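PDB 3DCZ: putative RnfG subunit of electron transport complex from Thermotoga maritima, which is probably the FMN-carrying G subunit of the membrane-bound Rnf complex, which is thought to couple electron transfer to ion translocation across the membrane. Local coordinates for residues F30-P35 against N114-V118; D39-D43 against F76-R82. The contacts are given in a common frame with arbitrary orientation. Where two conformers were deposited one is given. Numbering follows the deposited sequence.

Contact 1. Residues F30-P35 against N114-V118; sequences FVLKDP and NSVRV
The end of helix 22-31 and the loop after it pack on the edge strand 110-120 of the five-stranded antiparallel sheet, joined by side-chain-to-backbone hydrogen bonds and a cation-pi stack. Phe30 is helical (phi/psi -59/-45), and Lys33 N still bonds Phe30 O at 3.0 Å before the chain extends through Lys33 and Asp34. The closest CA pair is Val31 and Ser115, 4.7 Å apart. Asn114 (chi1 t) sends ND2 to two backbone carbonyls, Val31 O at 2.8 Å and Lys33 O at 3.1 Å, while its OD1 lies 3.1 Å from Pro35 CD. A water ties Phe30 O, Lys33 O and Ser115 OG together, each at 2.8 Å. Phe30 has its CA-CB bond toward the strand; with chi1 t, one ring face takes the Arg117 guanidinium, CZ 3.8 Å from the ring centroid and the planes at 22°. Val31 CG1 rests 3.6 Å from Arg117 N. On this edge strand of the FMN-binding domain, Asn114 (-81/-48, helix-like) and Ser115 stand opposite the single Cys103, a classic beta bulge. Val31 also packs on Cys103 of strand 98-107 and Val86 of strand 83-90; Val116 has its CA-CB bond away from 30-35 and touches Leu195 of helix 188-206.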
loop_
_atom_site.group_PDB
_atom_site.type_symbol
_atom_site.label_atom_id
_atom_site.label_comp_id
_atom_site.label_asym_id
_atom_site.label_seq_id
_atom_site.Cartn_x
_atom_site.Cartn_y
_atom_site.Cartn_z
ATOM N N PHE A 30 10.514 -0.329 3.381
ATOM C CA PHE A 30 10.303 -1.267 2.280
ATOM C C PHE A 30 9.406 -0.688 1.187
ATOM O O PHE A 30 9.733 -0.770 -0.017
ATOM C CB PHE A 30 9.682 -2.571 2.764
ATOM C CG PHE A 30 9.396 -3.512 1.640
ATOM C CD1 PHE A 30 10.392 -4.315 1.124
ATOM C CD2 PHE A 30 8.130 -3.581 1.067
ATOM C CE1 PHE A 30 10.144 -5.143 0.091
ATOM C CE2 PHE A 30 7.879 -4.369 -0.011
ATOM C CZ PHE A 30 8.894 -5.204 -0.486
ATOM N N VAL A 31 8.299 -0.047 1.596
ATOM C CA VAL A 31 7.321 0.429 0.607
ATOM C C VAL A 31 7.802 1.666 -0.147
ATOM O O VAL A 31 7.197 2.089 -1.159
ATOM C CB VAL A 31 5.905 0.637 1.227
ATOM C CG1 VAL A 31 5.355 -0.744 1.760
ATOM C CG2 VAL A 31 5.917 1.682 2.297
ATOM N N LEU A 32 8.900 2.237 0.350
ATOM C CA LEU A 32 9.581 3.355 -0.304
ATOM C C LEU A 32 10.753 2.911 -1.171
ATOM O O LEU A 32 11.489 3.748 -1.678
ATOM C CB LEU A 32 9.969 4.425 0.705
ATOM C CG LEU A 32 8.818 5.313 1.217
ATOM C CD1 LEU A 32 9.261 6.047 2.491
ATOM C CD2 LEU A 32 8.364 6.307 0.152
ATOM N N LYS A 33 10.858 1.604 -1.392
ATOM C CA LYS A 33 11.757 1.093 -2.444
ATOM C C LYS A 33 10.956 0.912 -3.723
ATOM O O LYS A 33 9.776 0.451 -3.718
ATOM C CB LYS A 33 12.410 -0.227 -2.014
ATOM C CG LYS A 33 13.294 -0.103 -0.754
ATOM C CD LYS A 33 14.054 -1.397 -0.485
ATOM C CE LYS A 33 14.980 -1.264 0.696
ATOM N NZ LYS A 33 15.598 -2.580 1.045
ATOM N N ASP A 34 11.579 1.243 -4.847
ATOM C CA ASP A 34 10.973 1.063 -6.141
ATOM C C ASP A 34 10.832 -0.427 -6.436
ATOM O O ASP A 34 11.822 -1.178 -6.342
ATOM C CB ASP A 34 11.855 1.752 -7.158
ATOM C CG ASP A 34 11.291 1.765 -8.547
ATOM O OD1 ASP A 34 10.887 0.730 -9.081
ATOM O OD2 ASP A 34 11.351 2.842 -9.171
ATOM N N PRO A 35 9.609 -0.886 -6.751
ATOM C CA PRO A 35 9.414 -2.328 -6.921
ATOM C C PRO A 35 10.025 -2.885 -8.219
ATOM O O PRO A 35 10.148 -4.103 -8.372
ATOM C CB PRO A 35 7.894 -2.482 -6.928
ATOM C CG PRO A 35 7.424 -1.213 -7.510
ATOM C CD PRO A 35 8.340 -0.153 -6.971
ATOM N N ASN A 114 2.623 1.972 -5.237
ATOM C CA ASN A 114 4.026 1.588 -5.416
ATOM C C ASN A 114 4.352 0.261 -4.787
ATOM O O ASN A 114 5.043 -0.542 -5.389
ATOM C CB ASN A 114 4.935 2.662 -4.822
ATOM C CG ASN A 114 6.424 2.402 -5.061
ATOM O OD1 ASN A 114 6.889 2.534 -6.206
ATOM N ND2 ASN A 114 7.196 2.071 -3.984
ATOM N N SER A 115 3.940 0.073 -3.531
ATOM C CA SER A 115 4.363 -1.086 -2.761
ATOM C C SER A 115 3.529 -1.280 -1.538
ATOM O O SER A 115 2.835 -0.384 -1.101
ATOM C CB SER A 115 5.845 -0.978 -2.398
ATOM O OG SER A 115 6.362 -2.086 -1.705
ATOM N N VAL A 116 3.583 -2.480 -1.015
ATOM C CA VAL A 116 2.753 -2.912 0.098
ATOM C C VAL A 116 3.574 -3.820 0.988
ATOM O O VAL A 116 4.376 -4.623 0.476
ATOM C CB VAL A 116 1.545 -3.769 -0.426
ATOM C CG1 VAL A 116 0.678 -4.239 0.711
ATOM C CG2 VAL A 116 0.760 -3.010 -1.472
ATOM N N ARG A 117 3.354 -3.735 2.301
ATOM C CA ARG A 117 3.944 -4.686 3.252
ATOM C C ARG A 117 2.904 -4.975 4.315
ATOM O O ARG A 117 2.458 -4.053 4.991
ATOM C CB ARG A 117 5.197 -4.095 3.903
ATOM C CG ARG A 117 5.781 -4.946 5.034
ATOM C CD ARG A 117 6.599 -6.100 4.504
ATOM N NE ARG A 117 8.037 -5.815 4.601
ATOM C CZ ARG A 117 8.971 -6.295 3.786
ATOM N NH1 ARG A 117 8.658 -7.075 2.748
ATOM N NH2 ARG A 117 10.242 -5.950 3.994
ATOM N N VAL A 118 2.555 -6.240 4.475
ATOM C CA VAL A 118 1.591 -6.662 5.472
ATOM C C VAL A 118 2.406 -7.028 6.693
ATOM O O VAL A 118 3.336 -7.852 6.599
ATOM C CB VAL A 118 0.757 -7.884 4.942
ATOM C CG1 VAL A 118 -0.286 -8.260 5.952
ATOM C CG2 VAL A 118 0.095 -7.540 3.608
HETATM O O HOH W 1 9.053 -1.942 -2.453
HETATM O O HOH W 2 8.431 3.933 -8.220
#

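Contact 2. Residues D39-D43 against F76-R82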
loop_
_atom_site.group_PDB
_atom_site.type_symbol
_atom_site.label_atom_id
_atom_site.label_comp_id
_atom_site.label_asym_id
_atom_site.label_seq_id
_atom_site.Cartn_x
_atom_site.Cartn_y
_atom_site.Cartn_z
ATOM N N ASP A 39 15.558 -0.072 -5.603
ATOM C CA ASP A 39 16.335 0.978 -4.971
ATOM C C ASP A 39 15.428 1.876 -4.150
ATOM O O ASP A 39 14.258 2.064 -4.472
ATOM C CB ASP A 39 17.021 1.832 -6.009
ATOM C CG ASP A 39 17.877 1.024 -6.972
ATOM O OD1 ASP A 39 18.396 -0.047 -6.555
ATOM O OD2 ASP A 39 18.009 1.458 -8.139
ATOM N N TYR A 40 15.973 2.459 -3.098
ATOM C CA TYR A 40 15.226 3.438 -2.330
ATOM C C TYR A 40 14.797 4.648 -3.172
ATOM O O TYR A 40 15.633 5.232 -3.887
ATOM C CB TYR A 40 16.061 3.940 -1.159
ATOM C CG TYR A 40 16.010 3.070 0.062
ATOM C CD1 TYR A 40 14.873 3.034 0.839
ATOM C CD2 TYR A 40 17.106 2.311 0.455
ATOM C CE1 TYR A 40 14.809 2.260 1.969
ATOM C CE2 TYR A 40 17.051 1.511 1.598
ATOM C CZ TYR A 40 15.883 1.494 2.352
ATOM O OH TYR A 40 15.750 0.714 3.483
ATOM N N LEU A 41 13.523 5.028 -3.064
ATOM C CA LEU A 41 13.023 6.268 -3.678
ATOM C C LEU A 41 13.345 7.499 -2.804
ATOM O O LEU A 41 13.316 8.623 -3.297
ATOM C CB LEU A 41 11.499 6.172 -3.910
ATOM C CG LEU A 41 11.055 5.073 -4.892
ATOM C CD1 LEU A 41 9.538 4.868 -4.809
ATOM C CD2 LEU A 41 11.505 5.437 -6.292
ATOM N N VAL A 42 13.605 7.250 -1.519
ATOM C CA VAL A 42 13.979 8.246 -0.531
ATOM C C VAL A 42 15.128 7.670 0.274
ATOM O O VAL A 42 15.082 6.499 0.648
ATOM C CB VAL A 42 12.774 8.534 0.427
ATOM C CG1 VAL A 42 13.083 9.649 1.458
ATOM C CG2 VAL A 42 11.531 8.892 -0.367
ATOM N N ASP A 43 16.130 8.501 0.594
ATOM C CA ASP A 43 17.258 8.025 1.395
ATOM C C ASP A 43 16.745 7.388 2.674
ATOM O O ASP A 43 15.832 7.913 3.329
ATOM C CB ASP A 43 18.208 9.161 1.754
ATOM C CG ASP A 43 19.329 8.723 2.714
ATOM O OD1 ASP A 43 20.366 8.202 2.246
ATOM O OD2 ASP A 43 19.181 8.909 3.940
ATOM N N PHE A 76 6.418 12.121 1.570
ATOM C CA PHE A 76 7.796 12.096 1.086
ATOM C C PHE A 76 7.831 12.698 -0.306
ATOM O O PHE A 76 6.792 12.844 -0.965
ATOM C CB PHE A 76 8.364 10.665 1.045
ATOM C CG PHE A 76 8.220 9.914 2.323
ATOM C CD1 PHE A 76 7.052 9.215 2.596
ATOM C CD2 PHE A 76 9.227 9.920 3.270
ATOM C CE1 PHE A 76 6.900 8.514 3.800
ATOM C CE2 PHE A 76 9.074 9.238 4.482
ATOM C CZ PHE A 76 7.909 8.537 4.740
ATOM N N VAL A 77 9.043 13.055 -0.719
ATOM C CA VAL A 77 9.355 13.419 -2.105
ATOM C C VAL A 77 10.425 12.454 -2.592
ATOM O O VAL A 77 11.499 12.319 -1.975
ATOM C CB VAL A 77 9.846 14.881 -2.239
ATOM C CG1 VAL A 77 10.131 15.209 -3.728
ATOM C CG2 VAL A 77 8.805 15.846 -1.661
ATOM N N THR A 78 10.145 11.788 -3.691
ATOM C CA THR A 78 11.112 10.804 -4.226
ATOM C C THR A 78 12.336 11.512 -4.814
ATOM O O THR A 78 12.324 12.737 -5.043
ATOM C CB THR A 78 10.479 9.906 -5.294
ATOM O OG1 THR A 78 10.242 10.686 -6.467
ATOM C CG2 THR A 78 9.177 9.221 -4.787
ATOM N N LYS A 79 13.410 10.755 -5.070
ATOM C CA LYS A 79 14.625 11.348 -5.604
ATOM C C LYS A 79 14.396 11.980 -6.969
ATOM O O LYS A 79 15.128 12.892 -7.340
ATOM C CB LYS A 79 15.765 10.314 -5.663
ATOM C CG LYS A 79 16.295 9.925 -4.318
ATOM C CD LYS A 79 17.136 8.655 -4.401
ATOM C CE LYS A 79 17.599 8.190 -3.037
ATOM N NZ LYS A 79 18.186 6.798 -3.130
ATOM N N ASP A 80 13.378 11.507 -7.701
ATOM C CA ASP A 80 12.990 12.125 -8.969
ATOM C C ASP A 80 11.786 13.090 -8.892
ATOM O O ASP A 80 11.221 13.481 -9.906
ATOM C CB ASP A 80 12.804 11.085 -10.082
ATOM C CG ASP A 80 11.625 10.166 -9.875
ATOM O OD1 ASP A 80 10.856 10.313 -8.906
ATOM O OD2 ASP A 80 11.476 9.255 -10.731
ATOM N N GLY A 81 11.457 13.527 -7.686
ATOM C CA GLY A 81 10.599 14.689 -7.476
ATOM C C GLY A 81 9.112 14.441 -7.397
ATOM O O GLY A 81 8.332 15.375 -7.486
ATOM N N ARG A 82 8.730 13.185 -7.217
ATOM C CA ARG A 82 7.317 12.802 -7.105
ATOM C C ARG A 82 6.894 12.779 -5.646
ATOM O O ARG A 82 7.667 12.420 -4.773
ATOM C CB ARG A 82 7.084 11.419 -7.734
ATOM C CG ARG A 82 7.450 11.322 -9.203
ATOM C CD ARG A 82 7.224 9.901 -9.729
ATOM N NE ARG A 82 8.255 8.976 -9.208
ATOM C CZ ARG A 82 8.112 7.653 -9.064
ATOM N NH1 ARG A 82 6.987 7.023 -9.403
ATOM N NH2 ARG A 82 9.118 6.945 -8.571
#
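Leu41 O accepts the backbone hydrogen bond across the segments, from Lys79 N at 2.8 Å, and a CA-H...O contact from Thr78 CA at 3.2 Å. The Lys79 side chain then stretches along the 39-43 loop, so that NZ donates to Tyr40 O at 3.1 Å. These bonds fasten the loop to a 3:5 beta hairpin: a type I turn from Thr78 to Gly81, with a G1 bulge at Gly81 (phi/psi 89/15), joins strands 67-77 and 83-90. Gly81 N to Thr78 O (2.9 Å) closes the turn; Thr78 N to Arg82 O (2.8 Å) pairs its first residue with the one after it. Thr78 OG1 accepts from Arg82 N at 3.0 Å and donates to Asp80 OD1 at 2.5 Å; that same OD1 salt-bridges Arg82 NE at 2.9 Å. Val42 CG2 makes apolar contact with Phe76 CB at 3.9 Å; Leu41 CD2 lies at the edge of the Arg82 guanidinium, 3.6 Å from NH2. Asp43, the N-cap of helix 44-54, directs OD2 to Glu46 N.

In the fold
From the N terminus, helix 22-31 ends in the 30-35 segment, whose partner on strand 110-120 closes contact 1 only after 78 residues. A few residues on, the 39-43 loop leads into helix 44-54; strands 59-64 and 67-77 follow, and the turn after 67-77 closes contact 2, nested inside the larger loop. Contact 1 holds the helix end against one edge strand of the sheet, and contact 2 holds the next loop against the turn of the hairpin formed by strands 67-77 and 83-90. The two meet: probable hydrogen bonds run from Leu41 N to Leu32 O and from Asp34 N to Asp39 O, both 2.8 Å, and Leu32 CD1 packs 3.6 Å from Phe76 CZ.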